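Local coordinates for esterase family protein (Staphylococcus aureus, PDB 7L0A), which probably hydrolyses S-formylglutathione to formate and glutathione, as a serine esterase of the esterase D family with an alpha/beta-hydrolase fold, at residues Pro151-Phe156 against Tyr244-Gln249; Met162-Asn167 against Gln212-Gln217; Tyr190-Ala195 against Ile229-Gln234; Pro203-Met208 against Asp224-Ile229. One frame throughout, in Å; residues are numbered along the deposited sequence.

Overall arrangement
The four contacts sample an alpha/beta-hydrolase sheet and the helices and loops around it. Contacts 1 and 4 are buried and reach neighbouring parallel strands, 148-152 and 204-210, but lie on opposite faces of the sheet; contact 2 lies at the surface, and contact 3 is partly buried. A hydrogen bond between side chains joins the two segments of contact 1, close to the predicted charge relay. Contact 2 is apolar across its segments, although Asp213 within it makes polar bonds of its own. Contacts 3 and 4, centres about 7 Å apart, are joined by aliphatic side chains and share Ile229: contact 4 uses the C-terminal end of helix 216-228, and contact 3 the loop that follows it. Contact 2 uses the start of that same helix.

Contact 1: Pro151-Phe156 against Tyr244-Gln249; sequences PLSAVF and YAYWDQ
At the C-terminal ends of the sheet strands, where an alpha/beta hydrolase carries its catalytic loops, Ser153 just past strand 148-152 meets Trp247 in the first turn of helix 244-259. The indole NE1 donates to Ser153 OG at 2.9 Å, and an N-H...O angle of 171° makes the bond nearly straight. The hydroxyl oxygen lies at the ring's edge, 6° from the indole plane and so essentially within it. Ser153 CB follows at the same edge, 3.5 Å from Trp247 NE1. Tyr246 adds a second aromatic wall: its CE2 is 3.7 Å from Ser153 OG, an oblique approach. With CG anti to the backbone N (chi1 179°), this ring is carried toward the strand end, where its side chain also touches Met208. Leu152 completes the contact from the strand, its CB 4.2 Å from Trp247 CD1. Beyond the pair, His128 stacks on the indole and His242 meets it edge-to-face, while Ser153 touches Asp213. The bond satisfies the N-H of a buried indole and fixes Trp247 against Ser153 at the end of an interior strand, with both side chains beside predicted charge-relay residues, His242 and Asp213.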
# COMPACT_ATOMS: atom_id res chain seq x y z
N PRO B 151 19.49 8.30 14.60
CA PRO B 151 18.68 8.92 15.66
C PRO B 151 18.75 10.44 15.58
O PRO B 151 19.83 11.02 15.56
CB PRO B 151 19.34 8.41 16.97
CG PRO B 151 20.23 7.31 16.55
CD PRO B 151 20.67 7.61 15.14
N LEU B 152 17.58 11.07 15.56
CA LEU B 152 17.42 12.51 15.47
C LEU B 152 16.84 13.01 16.79
O LEU B 152 15.76 12.56 17.20
CB LEU B 152 16.48 12.89 14.32
CG LEU B 152 16.85 12.42 12.92
CD1 LEU B 152 15.71 12.87 11.98
CD2 LEU B 152 18.16 12.98 12.48
N SER B 153 17.49 13.98 17.41
CA SER B 153 16.97 14.60 18.62
C SER B 153 16.43 13.55 19.59
O SER B 153 15.32 13.69 20.13
CB SER B 153 15.86 15.60 18.26
OG SER B 153 16.28 16.44 17.19
N ALA B 154 17.24 12.51 19.81
CA ALA B 154 16.74 11.28 20.41
C ALA B 154 16.70 11.35 21.94
O ALA B 154 17.44 12.09 22.59
CB ALA B 154 17.60 10.09 19.98
N VAL B 155 15.76 10.58 22.47
CA VAL B 155 15.65 10.24 23.89
C VAL B 155 16.58 9.07 24.19
O VAL B 155 16.37 7.96 23.70
CB VAL B 155 14.19 9.89 24.21
CG1 VAL B 155 14.03 9.26 25.59
CG2 VAL B 155 13.28 11.12 24.09
N PHE B 156 17.63 9.33 24.97
CA PHE B 156 18.62 8.31 25.32
C PHE B 156 18.59 7.90 26.79
O PHE B 156 19.27 6.92 27.17
CB PHE B 156 20.05 8.79 25.00
CG PHE B 156 20.37 8.94 23.52
CD1 PHE B 156 20.37 7.85 22.67
CD2 PHE B 156 20.71 10.19 22.99
CE1 PHE B 156 20.67 7.99 21.31
CE2 PHE B 156 21.02 10.33 21.65
CZ PHE B 156 20.99 9.23 20.81
N TYR B 244 9.85 20.27 13.46
CA TYR B 244 9.99 19.77 12.10
C TYR B 244 10.73 20.73 11.19
O TYR B 244 11.19 20.33 10.11
CB TYR B 244 8.61 19.45 11.54
CG TYR B 244 8.14 18.08 11.90
CD1 TYR B 244 8.60 16.97 11.19
CD2 TYR B 244 7.23 17.86 12.93
CE1 TYR B 244 8.18 15.69 11.51
CE2 TYR B 244 6.81 16.56 13.26
CZ TYR B 244 7.26 15.51 12.54
OH TYR B 244 6.84 14.24 12.82
N ALA B 245 10.89 21.98 11.59
CA ALA B 245 11.82 22.83 10.84
C ALA B 245 13.23 22.24 10.89
O ALA B 245 13.95 22.22 9.88
CB ALA B 245 11.81 24.24 11.39
N TYR B 246 13.62 21.70 12.05
CA TYR B 246 14.90 21.01 12.13
C TYR B 246 14.83 19.62 11.50
O TYR B 246 15.72 19.25 10.72
CB TYR B 246 15.36 20.90 13.60
CG TYR B 246 16.67 20.16 13.73
CD1 TYR B 246 17.86 20.75 13.36
CD2 TYR B 246 16.71 18.84 14.22
CE1 TYR B 246 19.06 20.07 13.46
CE2 TYR B 246 17.90 18.17 14.29
CZ TYR B 246 19.07 18.79 13.92
OH TYR B 246 20.28 18.13 13.99
N TRP B 247 13.79 18.81 11.81
CA TRP B 247 13.77 17.46 11.26
C TRP B 247 13.64 17.45 9.73
O TRP B 247 14.14 16.51 9.10
CB TRP B 247 12.66 16.60 11.92
CG TRP B 247 12.91 16.52 13.42
CD1 TRP B 247 14.11 16.36 14.01
CD2 TRP B 247 11.96 16.70 14.47
NE1 TRP B 247 13.97 16.42 15.38
CE2 TRP B 247 12.65 16.60 15.69
CE3 TRP B 247 10.58 16.90 14.50
CZ2 TRP B 247 12.03 16.74 16.91
CZ3 TRP B 247 9.96 17.05 15.70
CH2 TRP B 247 10.68 16.94 16.91
N ASP B 248 13.09 18.51 9.11
CA ASP B 248 13.09 18.56 7.65
C ASP B 248 14.51 18.64 7.11
O ASP B 248 14.90 17.87 6.22
CB ASP B 248 12.26 19.76 7.19
CG ASP B 248 12.21 19.91 5.69
OD1 ASP B 248 12.07 18.92 4.95
OD2 ASP B 248 12.29 21.08 5.22
N GLN B 249 15.31 19.54 7.67
CA GLN B 249 16.71 19.68 7.28
C GLN B 249 17.52 18.44 7.58
O GLN B 249 18.36 18.01 6.78
CB GLN B 249 17.34 20.86 8.02
CG GLN B 249 16.72 22.22 7.77
CD GLN B 249 17.30 23.29 8.69
OE1 GLN B 249 16.60 23.84 9.54
NE2 GLN B 249 18.59 23.58 8.52

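Contact 2: Met162-Asn167 against Gln212-Gln217; sequences MDLEWN and QDFLYQ
The backbones of Asp163 and Phe214 stay well apart, their CA atoms 9.5 Å from each other, and a type I beta turn from Asp213 to Tyr216 presents the Phe214 ring to the loop 162-167. Leu164 brings the methyl CD2 to the rim of that ring, 4.0 Å from Phe214 CZ and near the ring plane, the two side chains crossing at about a right angle. Asp163 approaches obliquely through its methylene, CB lying 4.0 Å from Phe214 CE2. The ring reaches across because Phe214 CG sits between the backbone N and the carbonyl carbon (chi1 75°); one of its faces is backed by Leu215 CG, offset toward the rim. The turn itself is braced by Asp213, whose OD1 accepts from Leu215 N at 2.9 Å, on the anti side of the carboxylate, while OD2 is bonded to His242 ND1. One residue thus caps the turn and belongs to the predicted charge relay. Around the contact, Leu164 packs on Met130 of helix 130-141, next to the nucleophile Ser129 predicted there; Phe214 meets the His242 ring; and the two segments lead into helices 168-177 and 216-228.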
# COMPACT_ATOMS: atom_id res chain seq x y z
N MET B 162 9.98 11.44 31.28
CA MET B 162 8.98 12.20 32.01
C MET B 162 8.73 13.58 31.43
O MET B 162 7.78 14.24 31.84
CB MET B 162 9.43 12.30 33.48
CG MET B 162 9.68 10.93 34.09
SD MET B 162 8.12 10.06 34.34
CE MET B 162 7.49 11.01 35.74
N ASP B 163 9.55 14.03 30.48
CA ASP B 163 9.41 15.35 29.89
C ASP B 163 8.57 15.34 28.63
O ASP B 163 8.39 16.40 28.01
CB ASP B 163 10.79 15.93 29.54
CG ASP B 163 11.56 16.39 30.76
OD1 ASP B 163 11.03 16.25 31.89
OD2 ASP B 163 12.70 16.88 30.60
N LEU B 164 8.04 14.20 28.23
CA LEU B 164 7.44 14.04 26.91
C LEU B 164 5.91 14.14 26.97
O LEU B 164 5.30 14.15 28.04
CB LEU B 164 7.86 12.69 26.32
CG LEU B 164 9.38 12.47 26.30
CD1 LEU B 164 9.69 11.09 25.74
CD2 LEU B 164 10.10 13.54 25.49
N GLU B 165 5.31 14.19 25.77
CA GLU B 165 3.89 14.49 25.59
C GLU B 165 3.00 13.26 25.63
O GLU B 165 2.05 13.14 24.85
CB GLU B 165 3.71 15.25 24.28
CG GLU B 165 4.38 16.60 24.24
CD GLU B 165 3.93 17.50 25.38
OE1 GLU B 165 2.72 17.48 25.72
OE2 GLU B 165 4.78 18.21 25.95
N TRP B 166 3.25 12.35 26.55
CA TRP B 166 2.43 11.17 26.70
C TRP B 166 0.97 11.51 26.98
O TRP B 166 0.68 12.46 27.71
CB TRP B 166 2.98 10.34 27.87
CG TRP B 166 4.38 9.92 27.72
CD1 TRP B 166 5.49 10.48 28.30
CD2 TRP B 166 4.85 8.83 26.93
NE1 TRP B 166 6.62 9.81 27.91
CE2 TRP B 166 6.25 8.78 27.07
CE3 TRP B 166 4.22 7.89 26.12
CZ2 TRP B 166 7.04 7.83 26.41
CZ3 TRP B 166 4.99 6.95 25.48
CH2 TRP B 166 6.38 6.93 25.63
N ASN B 167 0.06 10.70 26.42
CA ASN B 167 -1.34 10.78 26.86
C ASN B 167 -1.48 10.19 28.27
O ASN B 167 -0.53 9.67 28.87
CB ASN B 167 -2.27 10.10 25.83
CG ASN B 167 -2.12 8.58 25.76
OD1 ASN B 167 -1.56 7.92 26.64
ND2 ASN B 167 -2.72 8.00 24.73
N GLN B 212 19.58 24.00 20.22
CA GLN B 212 18.58 24.57 21.11
C GLN B 212 17.62 23.53 21.68
O GLN B 212 16.74 23.88 22.47
CB GLN B 212 17.80 25.68 20.36
CG GLN B 212 18.63 26.96 20.15
CD GLN B 212 19.68 26.83 19.06
OE1 GLN B 212 19.38 26.47 17.92
NE2 GLN B 212 20.93 27.15 19.40
N ASP B 213 17.75 22.27 21.28
CA ASP B 213 16.84 21.21 21.73
C ASP B 213 17.02 20.95 23.22
O ASP B 213 18.13 20.95 23.72
CB ASP B 213 17.15 19.96 20.92
CG ASP B 213 16.03 18.98 20.89
OD1 ASP B 213 15.62 18.50 21.96
OD2 ASP B 213 15.56 18.66 19.78
N PHE B 214 15.90 20.73 23.93
CA PHE B 214 16.01 20.41 25.35
C PHE B 214 16.76 19.11 25.59
O PHE B 214 17.22 18.88 26.72
CB PHE B 214 14.61 20.38 25.99
CG PHE B 214 13.77 19.18 25.67
CD1 PHE B 214 13.03 19.13 24.51
CD2 PHE B 214 13.67 18.12 26.55
CE1 PHE B 214 12.22 18.05 24.22
CE2 PHE B 214 12.87 17.03 26.27
CZ PHE B 214 12.15 16.99 25.12
N LEU B 215 16.92 18.27 24.57
CA LEU B 215 17.64 17.00 24.68
C LEU B 215 19.10 17.10 24.23
O LEU B 215 19.80 16.08 24.24
CB LEU B 215 16.93 15.91 23.88
CG LEU B 215 15.50 15.56 24.30
CD1 LEU B 215 14.85 14.59 23.37
CD2 LEU B 215 15.53 15.01 25.75
N TYR B 216 19.58 18.28 23.87
CA TYR B 216 20.89 18.40 23.26
C TYR B 216 22.00 17.92 24.20
O TYR B 216 22.90 17.18 23.78
CB TYR B 216 21.15 19.85 22.85
CG TYR B 216 22.50 20.10 22.22
CD1 TYR B 216 22.84 19.52 21.00
CD2 TYR B 216 23.41 20.95 22.82
CE1 TYR B 216 24.07 19.77 20.42
CE2 TYR B 216 24.64 21.21 22.22
CZ TYR B 216 24.98 20.60 21.05
OH TYR B 216 26.22 20.87 20.48
N GLN B 217 21.98 18.36 25.46
CA GLN B 217 23.05 17.95 26.37
C GLN B 217 23.03 16.45 26.61
O GLN B 217 24.09 15.81 26.65
CB GLN B 217 22.96 18.73 27.68
CG GLN B 217 24.11 18.41 28.63
CD GLN B 217 25.48 18.70 28.03
OE1 GLN B 217 25.72 19.79 27.50
NE2 GLN B 217 26.39 17.72 28.10

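Contact 3: Tyr190-Ala195 against Ile229-Gln234; sequences YLLDKA and INVPYQ
Leu192 and Ile229 make the tight part of this contact, the isoleucine methyl CD1 fitting against the branch point of the leucine. Ile229 CD1 comes within 3.6 Å of Leu192 CG and sits at the fork of the isobutyl group, nearer Leu192 CD2 (3.8 Å) than Leu192 CD1 (4.1 Å). That reach depends on Ile229 CG1 lying between the backbone N and the carbonyl carbon (chi1 58°), from where CD1 extends toward helix 188-197. Val231 joins from the next stretch of loop: its CG2 is 4.1 Å from Leu192 CD1, the two side chains running past each other in opposite directions. Both loop residues follow the C-terminal end of helix 216-228, which closes in a Schellman motif. Asn230, with positive phi (64°), is its C-prime residue, and Val231 N returns to Leu226 O while Asn230 N returns to Ser227 O; the turn out of the helix leaves Ile229 and Val231 facing Leu192 before strand 234-238 begins. Inward, Leu192 also packs on Tyr225 and Leu226 of helix 216-228 and on Leu140 of helix 130-141. Toward solvent the fit is looser. There the exposed Asp193 brushes the isoleucine, OD1 standing 4.5 Å from Ile229 CD1, and that same oxygen takes part in a hydrogen bond with Tyr225 OH, which links helix 188-197 to helix 216-228.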
# COMPACT_ATOMS: atom_id res chain seq x y z
N TYR B 190 22.19 0.38 28.68
CA TYR B 190 22.30 -1.05 28.92
C TYR B 190 22.34 -1.82 27.62
O TYR B 190 23.13 -2.76 27.47
CB TYR B 190 21.11 -1.52 29.78
CG TYR B 190 21.03 -3.03 29.97
CD1 TYR B 190 20.33 -3.83 29.06
CD2 TYR B 190 21.65 -3.63 31.04
CE1 TYR B 190 20.27 -5.19 29.22
CE2 TYR B 190 21.59 -4.99 31.21
CZ TYR B 190 20.89 -5.76 30.31
OH TYR B 190 20.85 -7.12 30.50
N LEU B 191 21.50 -1.44 26.65
CA LEU B 191 21.53 -2.12 25.37
C LEU B 191 22.88 -1.95 24.70
O LEU B 191 23.38 -2.86 24.02
CB LEU B 191 20.43 -1.59 24.49
CG LEU B 191 18.98 -1.89 24.92
CD1 LEU B 191 18.03 -1.16 23.99
CD2 LEU B 191 18.74 -3.37 24.88
N LEU B 192 23.47 -0.77 24.84
CA LEU B 192 24.76 -0.51 24.23
C LEU B 192 25.83 -1.40 24.82
O LEU B 192 26.61 -2.03 24.09
CB LEU B 192 25.10 0.97 24.41
CG LEU B 192 26.38 1.54 23.82
CD1 LEU B 192 26.46 1.38 22.32
CD2 LEU B 192 26.38 3.02 24.23
N ASP B 193 25.88 -1.47 26.15
CA ASP B 193 26.86 -2.32 26.82
C ASP B 193 26.68 -3.78 26.45
O ASP B 193 27.66 -4.52 26.30
CB ASP B 193 26.77 -2.12 28.32
CG ASP B 193 27.26 -0.75 28.76
OD1 ASP B 193 28.02 -0.09 28.01
OD2 ASP B 193 26.89 -0.34 29.88
N LYS B 194 25.43 -4.23 26.31
CA LYS B 194 25.17 -5.62 25.96
C LYS B 194 25.57 -5.91 24.51
O LYS B 194 26.18 -6.95 24.23
CB LYS B 194 23.69 -5.93 26.20
CG LYS B 194 23.31 -7.39 26.08
CD LYS B 194 21.84 -7.56 26.42
CE LYS B 194 21.39 -8.98 26.13
NZ LYS B 194 21.39 -9.23 24.66
N ALA B 195 25.25 -4.99 23.59
CA ALA B 195 25.53 -5.22 22.18
C ALA B 195 27.02 -5.45 21.94
O ALA B 195 27.41 -6.34 21.18
CB ALA B 195 25.03 -4.04 21.35
N ILE B 229 33.67 4.10 24.80
CA ILE B 229 33.65 2.65 24.59
C ILE B 229 33.94 2.28 23.13
O ILE B 229 33.73 1.13 22.73
CB ILE B 229 32.34 2.03 25.07
CG1 ILE B 229 31.16 2.65 24.36
CG2 ILE B 229 32.18 2.20 26.59
CD1 ILE B 229 29.94 1.80 24.44
N ASN B 230 34.43 3.23 22.34
CA ASN B 230 34.98 2.97 21.01
C ASN B 230 33.93 2.43 20.04
O ASN B 230 34.23 1.59 19.18
CB ASN B 230 36.17 2.01 21.07
CG ASN B 230 36.97 2.00 19.80
OD1 ASN B 230 37.12 3.02 19.13
ND2 ASN B 230 37.46 0.82 19.43
N VAL B 231 32.70 2.94 20.11
CA VAL B 231 31.67 2.65 19.14
C VAL B 231 31.70 3.77 18.09
O VAL B 231 31.56 4.94 18.47
CB VAL B 231 30.29 2.54 19.78
CG1 VAL B 231 29.21 2.37 18.74
CG2 VAL B 231 30.27 1.36 20.75
N PRO B 232 31.89 3.46 16.82
CA PRO B 232 32.00 4.54 15.83
C PRO B 232 30.67 5.23 15.59
O PRO B 232 29.59 4.63 15.66
CB PRO B 232 32.52 3.82 14.59
CG PRO B 232 32.17 2.42 14.74
CD PRO B 232 32.13 2.13 16.25
N TYR B 233 30.75 6.54 15.31
CA TYR B 233 29.57 7.29 14.95
C TYR B 233 29.99 8.59 14.28
O TYR B 233 31.15 9.01 14.37
CB TYR B 233 28.71 7.62 16.17
CG TYR B 233 29.45 8.56 17.11
CD1 TYR B 233 30.34 8.07 18.04
CD2 TYR B 233 29.27 9.94 17.05
CE1 TYR B 233 31.03 8.91 18.86
CE2 TYR B 233 29.96 10.78 17.89
CZ TYR B 233 30.85 10.25 18.80
OH TYR B 233 31.56 11.08 19.66
N GLN B 234 29.03 9.21 13.61
CA GLN B 234 29.12 10.60 13.18
C GLN B 234 28.07 11.39 13.93
O GLN B 234 26.93 10.94 14.07
CB GLN B 234 28.89 10.74 11.68
CG GLN B 234 30.01 10.14 10.88
CD GLN B 234 29.69 10.07 9.41
OE1 GLN B 234 29.51 8.99 8.86
NE2 GLN B 234 29.58 11.23 8.77

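Contact 4: Pro203-Met208 against Asp224-Ile229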
# COMPACT_ATOMS: atom_id res chain seq x y z
N PRO B 203 24.88 -0.97 13.48
CA PRO B 203 24.80 -0.20 12.23
C PRO B 203 25.71 1.02 12.28
O PRO B 203 26.01 1.56 13.34
CB PRO B 203 23.33 0.20 12.13
CG PRO B 203 22.59 -0.75 13.05
CD PRO B 203 23.56 -1.09 14.15
N LYS B 204 26.12 1.49 11.10
CA LYS B 204 26.76 2.80 11.05
C LYS B 204 25.77 3.84 11.59
O LYS B 204 24.59 3.85 11.23
CB LYS B 204 27.17 3.13 9.61
CG LYS B 204 28.27 4.16 9.48
CD LYS B 204 28.81 4.22 8.06
CE LYS B 204 29.68 5.45 7.86
NZ LYS B 204 30.19 5.57 6.47
N LEU B 205 26.27 4.71 12.48
CA LEU B 205 25.44 5.67 13.19
C LEU B 205 25.69 7.10 12.73
O LEU B 205 26.84 7.56 12.70
CB LEU B 205 25.71 5.58 14.69
CG LEU B 205 25.31 4.29 15.38
CD1 LEU B 205 25.85 4.31 16.81
CD2 LEU B 205 23.80 4.14 15.39
N LEU B 206 24.60 7.80 12.39
CA LEU B 206 24.61 9.25 12.20
C LEU B 206 23.63 9.81 13.22
O LEU B 206 22.43 9.55 13.14
CB LEU B 206 24.23 9.63 10.77
CG LEU B 206 24.02 11.12 10.58
CD1 LEU B 206 25.26 11.91 10.83
CD2 LEU B 206 23.46 11.36 9.17
N ILE B 207 24.15 10.53 14.21
CA ILE B 207 23.35 11.08 15.29
C ILE B 207 23.28 12.58 15.11
O ILE B 207 24.31 13.23 14.93
CB ILE B 207 23.93 10.70 16.67
CG1 ILE B 207 23.98 9.18 16.79
CG2 ILE B 207 23.15 11.36 17.79
CD1 ILE B 207 24.76 8.67 17.99
N MET B 208 22.08 13.15 15.15
CA MET B 208 21.90 14.57 14.88
C MET B 208 21.00 15.18 15.94
O MET B 208 20.03 14.56 16.40
CB MET B 208 21.31 14.83 13.47
CG MET B 208 21.85 13.90 12.40
SD MET B 208 21.21 14.30 10.72
CE MET B 208 22.17 15.76 10.41
N ASP B 224 29.48 11.11 23.91
CA ASP B 224 30.68 11.03 24.72
C ASP B 224 30.91 9.61 25.24
O ASP B 224 32.05 9.10 25.23
CB ASP B 224 30.57 12.02 25.87
CG ASP B 224 30.90 13.45 25.45
OD1 ASP B 224 31.30 13.65 24.29
OD2 ASP B 224 30.74 14.37 26.29
N TYR B 225 29.85 8.94 25.68
CA TYR B 225 29.98 7.55 26.08
C TYR B 225 30.33 6.66 24.90
O TYR B 225 31.22 5.81 25.00
CB TYR B 225 28.70 7.08 26.81
CG TYR B 225 28.86 5.69 27.40
CD1 TYR B 225 29.84 5.43 28.35
CD2 TYR B 225 28.04 4.62 27.00
CE1 TYR B 225 30.01 4.15 28.88
CE2 TYR B 225 28.21 3.34 27.53
CZ TYR B 225 29.19 3.12 28.47
OH TYR B 225 29.35 1.84 28.99
N LEU B 226 29.66 6.83 23.76
CA LEU B 226 30.06 6.10 22.55
C LEU B 226 31.57 6.23 22.31
O LEU B 226 32.25 5.24 22.00
CB LEU B 226 29.30 6.61 21.33
CG LEU B 226 27.82 6.31 21.28
CD1 LEU B 226 27.26 6.91 19.96
CD2 LEU B 226 27.55 4.84 21.33
N SER B 227 32.10 7.46 22.40
CA SER B 227 33.52 7.66 22.17
C SER B 227 34.35 6.86 23.19
O SER B 227 35.38 6.26 22.84
CB SER B 227 33.89 9.14 22.28
OG SER B 227 33.40 9.87 21.16
N ARG B 228 33.92 6.86 24.46
CA ARG B 228 34.72 6.21 25.50
C ARG B 228 34.73 4.69 25.34
O ARG B 228 35.70 4.04 25.75
CB ARG B 228 34.21 6.58 26.90
CG ARG B 228 34.52 8.04 27.28
CD ARG B 228 34.29 8.36 28.74
NE ARG B 228 32.94 8.09 29.24
CZ ARG B 228 31.92 8.93 29.13
NH1 ARG B 228 32.07 10.08 28.51
NH2 ARG B 228 30.74 8.62 29.63
N ILE B 229 33.67 4.10 24.80
CA ILE B 229 33.65 2.65 24.59
C ILE B 229 33.94 2.28 23.13
O ILE B 229 33.73 1.13 22.73
CB ILE B 229 32.34 2.03 25.07
CG1 ILE B 229 31.16 2.65 24.36
CG2 ILE B 229 32.18 2.20 26.59
CD1 ILE B 229 29.94 1.80 24.44
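Ile207 and Leu226 meet tip to tip, their terminal methyls forming the closest approach between the two segments: Ile207 CD1 lies 3.6 Å from Leu226 CD1. The same leucine methyl stands 4.3 Å from Leu205 CD1, a looser touch, so that Leu226 points at two alternate residues, Leu205 and Ile207, on the face of the strand turned to the helix. The two strand positions are separated by Leu206, whose side chain goes to the opposite face of the sheet, the regular alternation of an extended chain. On the helix, Leu226 has CG anti to the carbonyl carbon (chi1 -69°), and with chi2 near 180° its CD1 is carried straight out toward the strand. Between the backbones the span is still wide, 10.4 Å from Leu205 CA to Leu226 CA, and the long aliphatic side chains bridge it.

Other side chains surround the pair: Ile207 is flanked within the sheet by Pro151 of strand 148-152 and Phe235 of strand 234-238, and Leu205 leans on Ala149. On the reverse face of the sheet, Leu206 packs against Trp257 of helix 244-259. Backbone hydrogen bonds tie Leu205 and Ile207 to Gln234, fixing the register with an outermost strand, 234-238. Strand 204-210, helix 216-228 and strand 234-238 make up a beta-alpha-beta crossover, the repeating unit of the alpha/beta-hydrolase fold, and here the helix packs on strand 204-210 through a buried aliphatic contact.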